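Local coordinates for putative p22 protein (Leishmania major, PDB 1YQF) that is of unknown function but belongs to the MAM33 family of mitochondrial proteins and is a sequence homologue of human p32, at residues T64-K69 with D75-Y80; A52-V57 with R169-K174; G103-A108 with A129-T134; R32-E37 with Q189-W194. All coordinates share one frame; numbering follows the deposited sequence.

Contact 1. Residues T64-K69 with D75-Y80; sequences TFDLTK and DLVVRY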
loop_
_atom_site.group_PDB
_atom_site.type_symbol
_atom_site.label_atom_id
_atom_site.label_comp_id
_atom_site.label_asym_id
_atom_site.label_seq_id
_atom_site.Cartn_x
_atom_site.Cartn_y
_atom_site.Cartn_z
ATOM N N THR A 64 0.582 -6.239 17.029
ATOM C CA THR A 64 1.037 -7.438 16.340
ATOM C C THR A 64 1.383 -8.515 17.359
ATOM O O THR A 64 2.035 -8.242 18.363
ATOM C CB THR A 64 2.273 -7.121 15.497
ATOM O OG1 THR A 64 1.983 -6.045 14.598
ATOM C CG2 THR A 64 2.622 -8.286 14.582
ATOM N N PHE A 65 0.951 -9.740 17.089
ATOM C CA PHE A 65 1.216 -10.871 17.968
ATOM C C PHE A 65 1.713 -12.067 17.169
ATOM O O PHE A 65 1.271 -12.311 16.052
ATOM C CB PHE A 65 -0.045 -11.260 18.738
ATOM C CG PHE A 65 -0.551 -10.187 19.657
ATOM C CD1 PHE A 65 -1.378 -9.178 19.179
ATOM C CD2 PHE A 65 -0.211 -10.189 21.006
ATOM C CE1 PHE A 65 -1.856 -8.179 20.030
ATOM C CE2 PHE A 65 -0.687 -9.196 21.867
ATOM C CZ PHE A 65 -1.509 -8.190 21.377
ATOM N N ASP A 66 2.635 -12.808 17.767
ATOM C CA ASP A 66 3.190 -14.014 17.178
ATOM C C ASP A 66 2.868 -15.195 18.076
ATOM O O ASP A 66 3.136 -15.158 19.275
ATOM C CB ASP A 66 4.708 -13.890 17.056
ATOM C CG ASP A 66 5.135 -13.075 15.860
ATOM O OD1 ASP A 66 4.279 -12.406 15.241
ATOM O OD2 ASP A 66 6.320 -13.044 15.470
ATOM N N LEU A 67 2.294 -16.238 17.490
ATOM C CA LEU A 67 2.146 -17.519 18.163
ATOM C C LEU A 67 3.306 -18.381 17.700
ATOM O O LEU A 67 3.416 -18.672 16.515
ATOM C CB LEU A 67 0.825 -18.171 17.776
ATOM C CG LEU A 67 -0.421 -17.516 18.365
ATOM C CD1 LEU A 67 -1.667 -17.976 17.627
ATOM C CD2 LEU A 67 -0.522 -17.846 19.840
ATOM N N THR A 68 4.174 -18.777 18.626
ATOM C CA THR A 68 5.355 -19.573 18.297
ATOM C C THR A 68 5.288 -20.972 18.898
ATOM O O THR A 68 4.752 -21.167 19.984
ATOM C CB THR A 68 6.633 -18.874 18.793
ATOM O OG1 THR A 68 6.586 -18.715 20.220
ATOM C CG2 THR A 68 6.731 -17.453 18.252
ATOM N N LYS A 69 5.860 -21.936 18.184
ATOM C CA LYS A 69 5.907 -23.329 18.629
ATOM C C LYS A 69 6.826 -24.140 17.714
ATOM O O LYS A 69 6.932 -23.850 16.526
ATOM C CB LYS A 69 4.496 -23.934 18.642
ATOM C CG LYS A 69 4.367 -25.345 18.067
ATOM C CD LYS A 69 2.911 -25.755 17.920
ATOM C CE LYS A 69 2.763 -27.037 17.111
ATOM N NZ LYS A 69 1.340 -27.356 16.803
ATOM N N ASP A 75 10.546 -24.397 13.002
ATOM C CA ASP A 75 10.113 -23.248 13.793
ATOM C C ASP A 75 8.852 -22.656 13.173
ATOM O O ASP A 75 8.901 -22.085 12.088
ATOM C CB ASP A 75 11.216 -22.191 13.849
ATOM C CG ASP A 75 12.448 -22.676 14.586
ATOM O OD1 ASP A 75 12.428 -23.649 15.374
ATOM O OD2 ASP A 75 13.531 -22.077 14.399
ATOM N N LEU A 76 7.724 -22.803 13.864
ATOM C CA LEU A 76 6.447 -22.285 13.378
ATOM C C LEU A 76 6.128 -20.929 14.002
ATOM O O LEU A 76 6.375 -20.707 15.184
ATOM C CB LEU A 76 5.311 -23.266 13.672
ATOM C CG LEU A 76 5.513 -24.721 13.237
ATOM C CD1 LEU A 76 4.337 -25.569 13.699
ATOM C CD2 LEU A 76 5.682 -24.831 11.736
ATOM N N VAL A 77 5.586 -20.026 13.192
ATOM C CA VAL A 77 5.122 -18.728 13.670
ATOM C C VAL A 77 3.803 -18.389 12.986
ATOM O O VAL A 77 3.718 -18.403 11.768
ATOM C CB VAL A 77 6.145 -17.609 13.384
ATOM C CG1 VAL A 77 5.614 -16.256 13.842
ATOM C CG2 VAL A 77 7.480 -17.902 14.068
ATOM N N VAL A 78 2.777 -18.093 13.777
ATOM C CA VAL A 78 1.501 -17.616 13.254
ATOM C C VAL A 78 1.345 -16.170 13.702
ATOM O O VAL A 78 1.188 -15.894 14.887
ATOM C CB VAL A 78 0.318 -18.453 13.762
ATOM C CG1 VAL A 78 -0.998 -17.916 13.204
ATOM C CG2 VAL A 78 0.503 -19.919 13.382
ATOM N N ARG A 79 1.395 -15.255 12.744
ATOM C CA ARG A 79 1.398 -13.828 13.027
ATOM C C ARG A 79 0.068 -13.198 12.655
ATOM O O ARG A 79 -0.496 -13.485 11.606
ATOM C CB ARG A 79 2.531 -13.160 12.249
ATOM C CG ARG A 79 2.570 -11.645 12.362
ATOM C CD ARG A 79 3.840 -11.046 11.806
ATOM N NE ARG A 79 5.026 -11.461 12.557
ATOM C CZ ARG A 79 6.277 -11.329 12.126
ATOM N NH1 ARG A 79 6.522 -10.796 10.941
ATOM N NH2 ARG A 79 7.293 -11.731 12.881
ATOM N N TYR A 80 -0.426 -12.330 13.525
ATOM C CA TYR A 80 -1.665 -11.604 13.275
ATOM C C TYR A 80 -1.655 -10.260 13.974
ATOM O O TYR A 80 -0.826 -10.004 14.845
ATOM C CB TYR A 80 -2.867 -12.409 13.757
ATOM C CG TYR A 80 -2.855 -12.686 15.241
ATOM C CD1 TYR A 80 -2.033 -13.670 15.775
ATOM C CD2 TYR A 80 -3.667 -11.963 16.114
ATOM C CE1 TYR A 80 -2.013 -13.928 17.137
ATOM C CE2 TYR A 80 -3.657 -12.218 17.480
ATOM C CZ TYR A 80 -2.828 -13.202 17.983
ATOM O OH TYR A 80 -2.803 -13.462 19.334
#
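Thr-64 rests its CG2 methyl against the aliphatic run of Arg-79, CG2 to CG 4.0 Å, in a beta hairpin whose strands run at 159° to one another. Phe-65 and Tyr-80 follow as a hydrogen-bonded pair, with Phe-65 N 2.9 Å from Tyr-80 O. A chi1 of 62° sets Tyr-80 CG between its own backbone N and carbonyl carbon, swinging the ring across to the partner strand. There Phe-65 CB sits over one face of the phenol, 3.9 Å from the ring centroid, in a CH-pi contact; the two rings are near parallel but barely overlap. Tyr-80 OH is buried with no polar partner in the model. Asp-66, on the other face of the sheet, is gripped side-on by Arg-79, NE reaching OD1 at 2.9 Å. The second bond joins Arg-79 NH2 to Asp-66 OD2 at 3.1 Å. Both oxygens use syn lone pairs, and the two planes lie 15° apart, so the fork fixes both groups' rotation. Leu-67 returns to the sheet face that carries Tyr-80, CD1 4.1 Å from Tyr-80 CE1. Lys-69 stretches alongside Leu-76, CE to CD1 4.0 Å, before NZ bonds to Arg-169 O. Helix 173-202 covers this Phe-65 and Leu-67 face through Leu-175, Phe-178 and Tyr-182, while strands 55-58 and 92-99 flank the hairpin within the antiparallel sheet.

Contact 2. Residues A52-V57 with R169-K174; sequences AGWQVV and RGVDEK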
loop_
_atom_site.group_PDB
_atom_site.type_symbol
_atom_site.label_atom_id
_atom_site.label_comp_id
_atom_site.label_asym_id
_atom_site.label_seq_id
_atom_site.Cartn_x
_atom_site.Cartn_y
_atom_site.Cartn_z
ATOM N N ALA A 52 -2.758 -25.929 22.483
ATOM C CA ALA A 52 -1.608 -26.621 23.070
ATOM C C ALA A 52 -0.306 -26.376 22.305
ATOM O O ALA A 52 -0.269 -26.489 21.079
ATOM C CB ALA A 52 -1.890 -28.116 23.153
ATOM N N GLY A 53 0.751 -26.039 23.044
ATOM C CA GLY A 53 2.076 -25.850 22.479
ATOM C C GLY A 53 2.429 -24.402 22.190
ATOM O O GLY A 53 3.559 -23.978 22.436
ATOM N N TRP A 54 1.467 -23.641 21.669
ATOM C CA TRP A 54 1.730 -22.270 21.232
ATOM C C TRP A 54 1.979 -21.312 22.400
ATOM O O TRP A 54 1.448 -21.493 23.495
ATOM C CB TRP A 54 0.581 -21.744 20.369
ATOM C CG TRP A 54 0.320 -22.561 19.138
ATOM C CD1 TRP A 54 -0.579 -23.576 19.007
ATOM C CD2 TRP A 54 0.959 -22.428 17.862
ATOM N NE1 TRP A 54 -0.541 -24.088 17.731
ATOM C CE2 TRP A 54 0.394 -23.399 17.005
ATOM C CE3 TRP A 54 1.954 -21.585 17.350
ATOM C CZ2 TRP A 54 0.793 -23.551 15.674
ATOM C CZ3 TRP A 54 2.349 -21.738 16.024
ATOM C CH2 TRP A 54 1.767 -22.714 15.205
ATOM N N GLN A 55 2.797 -20.298 22.136
ATOM C CA GLN A 55 3.123 -19.246 23.093
ATOM C C GLN A 55 2.746 -17.907 22.456
ATOM O O GLN A 55 3.078 -17.651 21.298
ATOM C CB GLN A 55 4.623 -19.273 23.421
ATOM C CG GLN A 55 4.963 -19.262 24.912
ATOM C CD GLN A 55 4.958 -17.863 25.516
ATOM O OE1 GLN A 55 5.740 -17.001 25.111
ATOM N NE2 GLN A 55 4.081 -17.641 26.490
ATOM N N VAL A 56 2.050 -17.059 23.210
ATOM C CA VAL A 56 1.650 -15.740 22.720
ATOM C C VAL A 56 2.706 -14.709 23.106
ATOM O O VAL A 56 3.089 -14.616 24.274
ATOM C CB VAL A 56 0.291 -15.305 23.307
ATOM C CG1 VAL A 56 -0.182 -14.005 22.664
ATOM C CG2 VAL A 56 -0.755 -16.396 23.120
ATOM N N VAL A 57 3.171 -13.935 22.129
ATOM C CA VAL A 57 4.183 -12.909 22.378
ATOM C C VAL A 57 3.899 -11.663 21.550
ATOM O O VAL A 57 3.849 -11.719 20.324
ATOM C CB VAL A 57 5.607 -13.420 22.070
ATOM C CG1 VAL A 57 6.631 -12.293 22.197
ATOM C CG2 VAL A 57 5.972 -14.567 23.002
ATOM N N ARG A 169 0.175 -29.413 11.891
ATOM C CA ARG A 169 1.021 -28.519 12.683
ATOM C C ARG A 169 0.273 -27.565 13.628
ATOM O O ARG A 169 0.860 -26.610 14.132
ATOM C CB ARG A 169 1.901 -27.703 11.735
ATOM C CG ARG A 169 2.979 -28.530 11.108
ATOM C CD ARG A 169 3.600 -27.913 9.870
ATOM N NE ARG A 169 4.641 -28.779 9.331
ATOM C CZ ARG A 169 4.429 -29.954 8.744
ATOM N NH1 ARG A 169 3.198 -30.437 8.589
ATOM N NH2 ARG A 169 5.461 -30.655 8.298
ATOM N N GLY A 170 -1.008 -27.819 13.873
ATOM C CA GLY A 170 -1.792 -26.986 14.774
ATOM C C GLY A 170 -2.428 -25.766 14.128
ATOM O O GLY A 170 -3.112 -25.000 14.808
ATOM N N VAL A 171 -2.201 -25.583 12.827
ATOM C CA VAL A 171 -2.814 -24.495 12.075
ATOM C C VAL A 171 -4.157 -24.994 11.545
ATOM O O VAL A 171 -4.256 -25.498 10.426
ATOM C CB VAL A 171 -1.910 -24.026 10.918
ATOM C CG1 VAL A 171 -2.528 -22.832 10.194
ATOM C CG2 VAL A 171 -0.531 -23.667 11.439
ATOM N N ASP A 172 -5.184 -24.845 12.376
ATOM C CA ASP A 172 -6.507 -25.409 12.105
ATOM C C ASP A 172 -7.612 -24.431 12.525
ATOM O O ASP A 172 -7.355 -23.240 12.700
ATOM C CB ASP A 172 -6.647 -26.764 12.822
ATOM C CG ASP A 172 -6.279 -26.692 14.295
ATOM O OD1 ASP A 172 -6.487 -25.632 14.921
ATOM O OD2 ASP A 172 -5.772 -27.656 14.912
ATOM N N GLU A 173 -8.839 -24.929 12.667
ATOM C CA GLU A 173 -9.971 -24.095 13.065
ATOM C C GLU A 173 -9.928 -23.685 14.537
ATOM O O GLU A 173 -10.481 -22.652 14.903
ATOM C CB GLU A 173 -11.287 -24.812 12.772
ATOM C CG GLU A 173 -11.530 -25.048 11.290
ATOM C CD GLU A 173 -12.947 -25.502 10.977
ATOM O OE1 GLU A 173 -13.778 -25.615 11.912
ATOM O OE2 GLU A 173 -13.233 -25.742 9.786
ATOM N N LYS A 174 -9.286 -24.497 15.374
ATOM C CA LYS A 174 -9.110 -24.162 16.790
ATOM C C LYS A 174 -8.163 -22.981 16.990
ATOM O O LYS A 174 -8.341 -22.196 17.920
ATOM C CB LYS A 174 -8.595 -25.371 17.577
ATOM C CG LYS A 174 -9.498 -26.599 17.511
ATOM C CD LYS A 174 -10.902 -26.313 18.045
ATOM C CE LYS A 174 -11.837 -27.493 17.827
ATOM N NZ LYS A 174 -11.900 -27.908 16.390
#
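A Schellman motif with Gly-170 as its C-prime residue ends helix 156-168, and the indole of Trp-54 packs against the turn it makes. The glycine takes a positive phi of 86°, which lets the chain leave the helix and run through an inverse gamma turn centred on Val-171 into helix 173-202. Asp-172 is the N-cap of that next helix, its OD1 bonded to Leu-175 N, so one short link carries the end of one helix and the start of another. Trp-54 enters from the loop just ahead of strand 55-58. A chi1 of -59° keeps its CG beside the backbone N, and the outer edge of the six-membered ring, CZ2 and CH2, comes up to Arg-169 O. CZ2 is the nearer of the two, 3.4 Å from Arg-169 O. The rest of Arg-169 leads off in another direction, to a salt bridge with Glu-74, to Tyr-165 and to Ser-23 of the third subunit. Around the indole, Leu-67, Lys-69, Leu-76 and Val-78 of the sheet and Leu-175 of the long helix complete a largely apolar setting. Val-171 adds a looser touch, its CG2 methyl 4.4 Å from Trp-54 CZ2. Of the turn's atoms, Gly-170 O lies closest to the indole nitrogen, 4.0 Å from Trp-54 NE1.

Contact 3. Residues G103-A108 with A129-T134; sequences GQTMQA and ALAKDT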
loop_
_atom_site.group_PDB
_atom_site.type_symbol
_atom_site.label_atom_id
_atom_site.label_comp_id
_atom_site.label_asym_id
_atom_site.label_seq_id
_atom_site.Cartn_x
_atom_site.Cartn_y
_atom_site.Cartn_z
ATOM N N GLY A 103 17.079 -22.528 7.329
ATOM C CA GLY A 103 16.592 -21.159 7.221
ATOM C C GLY A 103 15.493 -20.939 6.193
ATOM O O GLY A 103 14.740 -19.968 6.293
ATOM N N GLN A 104 15.402 -21.830 5.205
ATOM C CA GLN A 104 14.359 -21.759 4.179
ATOM C C GLN A 104 12.977 -21.716 4.836
ATOM O O GLN A 104 12.700 -22.512 5.730
ATOM C CB GLN A 104 14.455 -22.957 3.221
ATOM C CG GLN A 104 14.190 -22.608 1.752
ATOM C CD GLN A 104 14.320 -23.802 0.809
ATOM O OE1 GLN A 104 14.124 -23.661 -0.400
ATOM N NE2 GLN A 104 14.650 -24.971 1.354
ATOM N N THR A 105 12.121 -20.798 4.386
ATOM C CA THR A 105 10.859 -20.503 5.076
ATOM C C THR A 105 9.648 -20.432 4.147
ATOM O O THR A 105 9.646 -19.691 3.172
ATOM C CB THR A 105 10.971 -19.154 5.830
ATOM O OG1 THR A 105 11.918 -19.267 6.901
ATOM C CG2 THR A 105 9.655 -18.811 6.521
ATOM N N MET A 106 8.604 -21.178 4.489
ATOM C CA MET A 106 7.324 -21.083 3.801
ATOM C C MET A 106 6.460 -20.055 4.505
ATOM O O MET A 106 6.402 -20.024 5.730
ATOM C CB MET A 106 6.594 -22.423 3.829
ATOM C CG MET A 106 5.261 -22.406 3.062
ATOM S SD MET A 106 4.180 -23.764 3.495
ATOM C CE MET A 106 4.938 -25.087 2.621
ATOM N N GLN A 107 5.765 -19.240 3.723
ATOM C CA GLN A 107 4.778 -18.308 4.243
ATOM C C GLN A 107 3.421 -18.653 3.640
ATOM O O GLN A 107 3.271 -18.664 2.421
ATOM C CB GLN A 107 5.158 -16.868 3.884
ATOM C CG GLN A 107 4.217 -15.816 4.460
ATOM C CD GLN A 107 4.452 -14.429 3.887
ATOM O OE1 GLN A 107 5.588 -13.956 3.823
ATOM N NE2 GLN A 107 3.377 -13.772 3.476
ATOM N N ALA A 108 2.439 -18.935 4.493
ATOM C CA ALA A 108 1.075 -19.193 4.040
ATOM C C ALA A 108 0.165 -18.093 4.563
ATOM O O ALA A 108 0.107 -17.857 5.766
ATOM C CB ALA A 108 0.598 -20.552 4.521
ATOM N N ALA A 129 14.855 -14.296 8.182
ATOM C CA ALA A 129 14.772 -12.849 8.409
ATOM C C ALA A 129 14.139 -12.136 7.216
ATOM O O ALA A 129 13.411 -11.165 7.376
ATOM C CB ALA A 129 16.142 -12.270 8.696
ATOM N N LEU A 130 14.418 -12.636 6.020
ATOM C CA LEU A 130 13.831 -12.088 4.806
ATOM C C LEU A 130 12.306 -12.208 4.833
ATOM O O LEU A 130 11.597 -11.320 4.369
ATOM C CB LEU A 130 14.398 -12.815 3.585
ATOM C CG LEU A 130 13.988 -12.338 2.192
ATOM C CD1 LEU A 130 14.319 -10.870 1.985
ATOM C CD2 LEU A 130 14.688 -13.193 1.152
ATOM N N ALA A 131 11.822 -13.311 5.397
ATOM C CA ALA A 131 10.392 -13.585 5.503
ATOM C C ALA A 131 9.726 -12.829 6.653
ATOM O O ALA A 131 8.613 -12.322 6.504
ATOM C CB ALA A 131 10.176 -15.081 5.683
ATOM N N LYS A 132 10.411 -12.752 7.793
ATOM C CA LYS A 132 9.772 -12.328 9.047
ATOM C C LYS A 132 10.179 -10.948 9.561
ATOM O O LYS A 132 9.556 -10.442 10.491
ATOM C CB LYS A 132 10.001 -13.391 10.131
ATOM C CG LYS A 132 9.241 -14.675 9.851
ATOM C CD LYS A 132 9.409 -15.705 10.953
ATOM C CE LYS A 132 10.739 -16.434 10.858
ATOM N NZ LYS A 132 10.839 -17.500 11.897
ATOM N N ASP A 133 11.191 -10.328 8.960
ATOM C CA ASP A 133 11.593 -8.977 9.361
ATOM C C ASP A 133 10.411 -8.024 9.202
ATOM O O ASP A 133 9.643 -8.126 8.247
ATOM C CB ASP A 133 12.779 -8.462 8.530
ATOM C CG ASP A 133 14.136 -8.943 9.051
ATOM O OD1 ASP A 133 14.206 -9.580 10.123
ATOM O OD2 ASP A 133 15.201 -8.719 8.436
ATOM N N THR A 134 10.257 -7.118 10.162
ATOM C CA THR A 134 9.243 -6.067 10.076
ATOM C C THR A 134 9.885 -4.832 9.468
ATOM O O THR A 134 11.113 -4.721 9.425
ATOM C CB THR A 134 8.658 -5.725 11.466
ATOM O OG1 THR A 134 9.709 -5.595 12.438
ATOM C CG2 THR A 134 7.794 -6.865 11.980
HETATM O O HOH W 1 6.147 -11.847 5.614
#
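Ala-131 and Thr-105 carry most of this contact, their side chains meeting methyl to methyl, with Thr-105 CG2 3.9 Å from Ala-131 CB. The backbones are 6.9 Å apart between the CA atoms of these two residues, a close approach that the small alanine side chain permits. Thr-105 places CG2 anti to its backbone N, chi1 being -67° for OG1, and this sends the methyl to the helix while the hydroxyl goes back along its own chain. There OG1 donates to Gly-103 O at 3.0 Å from above the carbonyl plane, 36° out of it, and it also bonds to Thr-99 OG1. Gln-107, two residues on along the same face of the strand, makes the polar half of the contact. Its chain is extended, yet OE1 stops 4.4 Å short of Ala-131 O, and a water fills the step. That water donates to both oxygens, at 2.8 Å from Gln-107 OE1 and at 2.7 Å from Ala-131 O. The amide is held from several directions, since OE1 also bonds to Tyr-125 OH and NE2 to Asp-109. On the other face of the strand, Met-106 packs on Phe-201 of the third subunit. The whole is plain helix-on-sheet packing: short helix 128-132, entered just after strand 116-125, lies on the Asp-66 and Arg-79 face of the antiparallel sheet, the one turned from helix 173-202.

Contact 4. Residues R32-E37 with Q189-W194; sequences RRELEE and QDYEAW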
loop_
_atom_site.group_PDB
_atom_site.type_symbol
_atom_site.label_atom_id
_atom_site.label_comp_id
_atom_site.label_asym_id
_atom_site.label_seq_id
_atom_site.Cartn_x
_atom_site.Cartn_y
_atom_site.Cartn_z
ATOM N N ARG A 32 -14.629 10.113 30.598
ATOM C CA ARG A 32 -14.657 9.619 31.971
ATOM C C ARG A 32 -15.888 8.745 32.204
ATOM O O ARG A 32 -15.803 7.721 32.876
ATOM C CB ARG A 32 -14.643 10.793 32.963
ATOM C CG ARG A 32 -14.735 10.381 34.429
ATOM C CD ARG A 32 -14.545 11.525 35.414
ATOM N NE ARG A 32 -15.558 12.569 35.254
ATOM C CZ ARG A 32 -16.819 12.493 35.683
ATOM N NH1 ARG A 32 -17.268 11.414 36.317
ATOM N NH2 ARG A 32 -17.644 13.511 35.475
ATOM N N ARG A 33 -17.025 9.154 31.643
ATOM C CA ARG A 33 -18.268 8.398 31.766
ATOM C C ARG A 33 -18.191 7.094 30.978
ATOM O O ARG A 33 -18.713 6.074 31.418
ATOM C CB ARG A 33 -19.466 9.229 31.286
ATOM C CG ARG A 33 -20.048 10.163 32.348
ATOM C CD ARG A 33 -21.464 10.631 32.041
ATOM N NE ARG A 33 -21.519 11.453 30.833
ATOM C CZ ARG A 33 -21.144 12.734 30.763
ATOM N NH1 ARG A 33 -20.677 13.377 31.834
ATOM N NH2 ARG A 33 -21.239 13.384 29.609
ATOM N N GLU A 34 -17.539 7.128 29.819
ATOM C CA GLU A 34 -17.373 5.928 29.003
ATOM C C GLU A 34 -16.408 4.944 29.663
ATOM O O GLU A 34 -16.635 3.743 29.630
ATOM C CB GLU A 34 -16.885 6.284 27.594
ATOM C CG GLU A 34 -17.905 7.034 26.747
ATOM C CD GLU A 34 -19.224 6.301 26.609
ATOM O OE1 GLU A 34 -19.226 5.183 26.051
ATOM O OE2 GLU A 34 -20.257 6.843 27.064
ATOM N N LEU A 35 -15.343 5.461 30.268
ATOM C CA LEU A 35 -14.366 4.622 30.963
ATOM C C LEU A 35 -15.011 3.935 32.152
ATOM O O LEU A 35 -14.801 2.748 32.371
ATOM C CB LEU A 35 -13.167 5.442 31.454
ATOM C CG LEU A 35 -11.853 5.204 30.716
ATOM C CD1 LEU A 35 -10.846 6.255 31.131
ATOM C CD2 LEU A 35 -11.309 3.808 30.973
ATOM N N GLU A 36 -15.786 4.697 32.918
ATOM C CA GLU A 36 -16.531 4.155 34.052
ATOM C C GLU A 36 -17.493 3.072 33.573
ATOM O O GLU A 36 -17.567 1.993 34.157
ATOM C CB GLU A 36 -17.310 5.262 34.763
ATOM C CG GLU A 36 -16.439 6.129 35.656
ATOM C CD GLU A 36 -17.021 7.507 35.899
ATOM O OE1 GLU A 36 -18.238 7.695 35.678
ATOM O OE2 GLU A 36 -16.252 8.400 36.319
ATOM N N GLU A 37 -18.206 3.380 32.493
ATOM C CA GLU A 37 -19.127 2.448 31.841
ATOM C C GLU A 37 -18.413 1.133 31.509
ATOM O O GLU A 37 -18.828 0.067 31.964
ATOM C CB GLU A 37 -19.702 3.095 30.568
ATOM C CG GLU A 37 -20.974 2.472 30.010
ATOM C CD GLU A 37 -21.739 3.439 29.118
ATOM O OE1 GLU A 37 -22.254 4.449 29.646
ATOM O OE2 GLU A 37 -21.818 3.201 27.889
ATOM N N GLN A 189 -9.218 -3.984 25.219
ATOM C CA GLN A 189 -8.152 -3.461 26.071
ATOM C C GLN A 189 -7.591 -2.165 25.503
ATOM O O GLN A 189 -7.378 -1.210 26.238
ATOM C CB GLN A 189 -7.019 -4.478 26.245
ATOM C CG GLN A 189 -7.451 -5.866 26.727
ATOM C CD GLN A 189 -8.391 -5.820 27.926
ATOM O OE1 GLN A 189 -8.026 -5.308 28.987
ATOM N NE2 GLN A 189 -9.601 -6.356 27.760
ATOM N N ASP A 190 -7.368 -2.132 24.191
ATOM C CA ASP A 190 -6.825 -0.949 23.535
ATOM C C ASP A 190 -7.817 0.205 23.555
ATOM O O ASP A 190 -7.421 1.357 23.711
ATOM C CB ASP A 190 -6.411 -1.265 22.095
ATOM C CG ASP A 190 -5.100 -2.019 22.019
ATOM O OD1 ASP A 190 -4.189 -1.721 22.821
ATOM O OD2 ASP A 190 -4.892 -2.933 21.194
ATOM N N TYR A 191 -9.101 -0.107 23.401
ATOM C CA TYR A 191 -10.148 0.910 23.449
ATOM C C TYR A 191 -10.139 1.581 24.820
ATOM O O TYR A 191 -10.219 2.800 24.918
ATOM C CB TYR A 191 -11.523 0.291 23.155
ATOM C CG TYR A 191 -12.691 1.238 23.335
ATOM C CD1 TYR A 191 -12.678 2.505 22.768
ATOM C CD2 TYR A 191 -13.803 0.868 24.086
ATOM C CE1 TYR A 191 -13.743 3.378 22.932
ATOM C CE2 TYR A 191 -14.871 1.733 24.262
ATOM C CZ TYR A 191 -14.839 2.989 23.679
ATOM O OH TYR A 191 -15.898 3.857 23.847
ATOM N N GLU A 192 -10.015 0.779 25.875
ATOM C CA GLU A 192 -9.949 1.311 27.235
ATOM C C GLU A 192 -8.738 2.224 27.435
ATOM O O GLU A 192 -8.864 3.288 28.037
ATOM C CB GLU A 192 -9.947 0.179 28.262
ATOM C CG GLU A 192 -11.346 -0.316 28.602
ATOM C CD GLU A 192 -11.344 -1.613 29.388
ATOM O OE1 GLU A 192 -10.319 -1.921 30.035
ATOM O OE2 GLU A 192 -12.371 -2.321 29.357
ATOM N N ALA A 193 -7.578 1.819 26.921
ATOM C CA ALA A 193 -6.378 2.655 26.998
ATOM C C ALA A 193 -6.560 3.930 26.171
ATOM O O ALA A 193 -6.072 5.001 26.537
ATOM C CB ALA A 193 -5.148 1.879 26.524
ATOM N N TRP A 194 -7.285 3.799 25.065
ATOM C CA TRP A 194 -7.595 4.908 24.170
ATOM C C TRP A 194 -8.487 5.945 24.863
ATOM O O TRP A 194 -8.303 7.146 24.684
ATOM C CB TRP A 194 -8.267 4.346 22.913
ATOM C CG TRP A 194 -8.604 5.320 21.831
ATOM C CD1 TRP A 194 -7.809 5.691 20.785
ATOM C CD2 TRP A 194 -9.852 5.999 21.643
ATOM N NE1 TRP A 194 -8.475 6.577 19.972
ATOM C CE2 TRP A 194 -9.732 6.785 20.477
ATOM C CE3 TRP A 194 -11.059 6.036 22.351
ATOM C CZ2 TRP A 194 -10.768 7.590 20.005
ATOM C CZ3 TRP A 194 -12.092 6.838 21.876
ATOM C CH2 TRP A 194 -11.936 7.606 20.716
HETATM O O HOH W 2 -18.083 5.220 23.453
HETATM O O HOH W 3 -17.809 2.945 25.587
#
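Helices 23-39 and 173-202 run side by side in roughly opposite directions, an antiparallel helix pair whose backbones come nearest at Leu-35 and Glu-192, CA to CA 6.7 Å. Leu-35 spans the gap with one branch, CD2 lying 3.9 Å from Glu-192 O, which also accepts a bond from Thr-196 OG1. Its chi1 of -109° is off a staggered position, and the side chain leans toward the partner helix, where Leu-195 and Thr-196 also receive it. The Glu-192 carboxylate instead engages Gln-188 and Lys-44. On another side of the contact Glu-34 and Tyr-191 are too far apart for a direct hydrogen bond, Glu-34 OE1 to Tyr-191 OH 4.2 Å, and two waters bridge them. Both waters donate to Glu-34 OE1, so this oxygen of the buried carboxylate accepts two bonds and closes a small ring of four oxygens with the waters and Tyr-191 OH. The second subunit closes in here, its Leu-158 against Glu-34 and its Tyr-146 against Tyr-191; its Asp-155 lies close to Glu-34 OE2, so one of the two carboxylates may be protonated. One water lies in the phenol plane, at its edge, 2.7 Å from Tyr-191 OH, the other 2.6 Å from Tyr-191 OH.

The four contacts show chemistry changing with place in the fold. Contact 1, partly buried and nearest the centre of the chain, is strand pairing with a regular ladder of backbone bonds; contact 2, buried beside it, is an indole packed on peptide carbonyls and a valine methyl, with no hydrogen bond between its segments. The two share the lysine and the indole. Contact 3, also buried, lies on the sheet's other face and joins contact 1 where Arg-79 NH1 bonds to Lys-132 O. Contact 4 is far from the centre, partly covered by the second subunit, and shares helix 173-202 with contact 2. Water mediates the polar part of both contacts 3 and 4, whereas contact 1 pairs its charges directly.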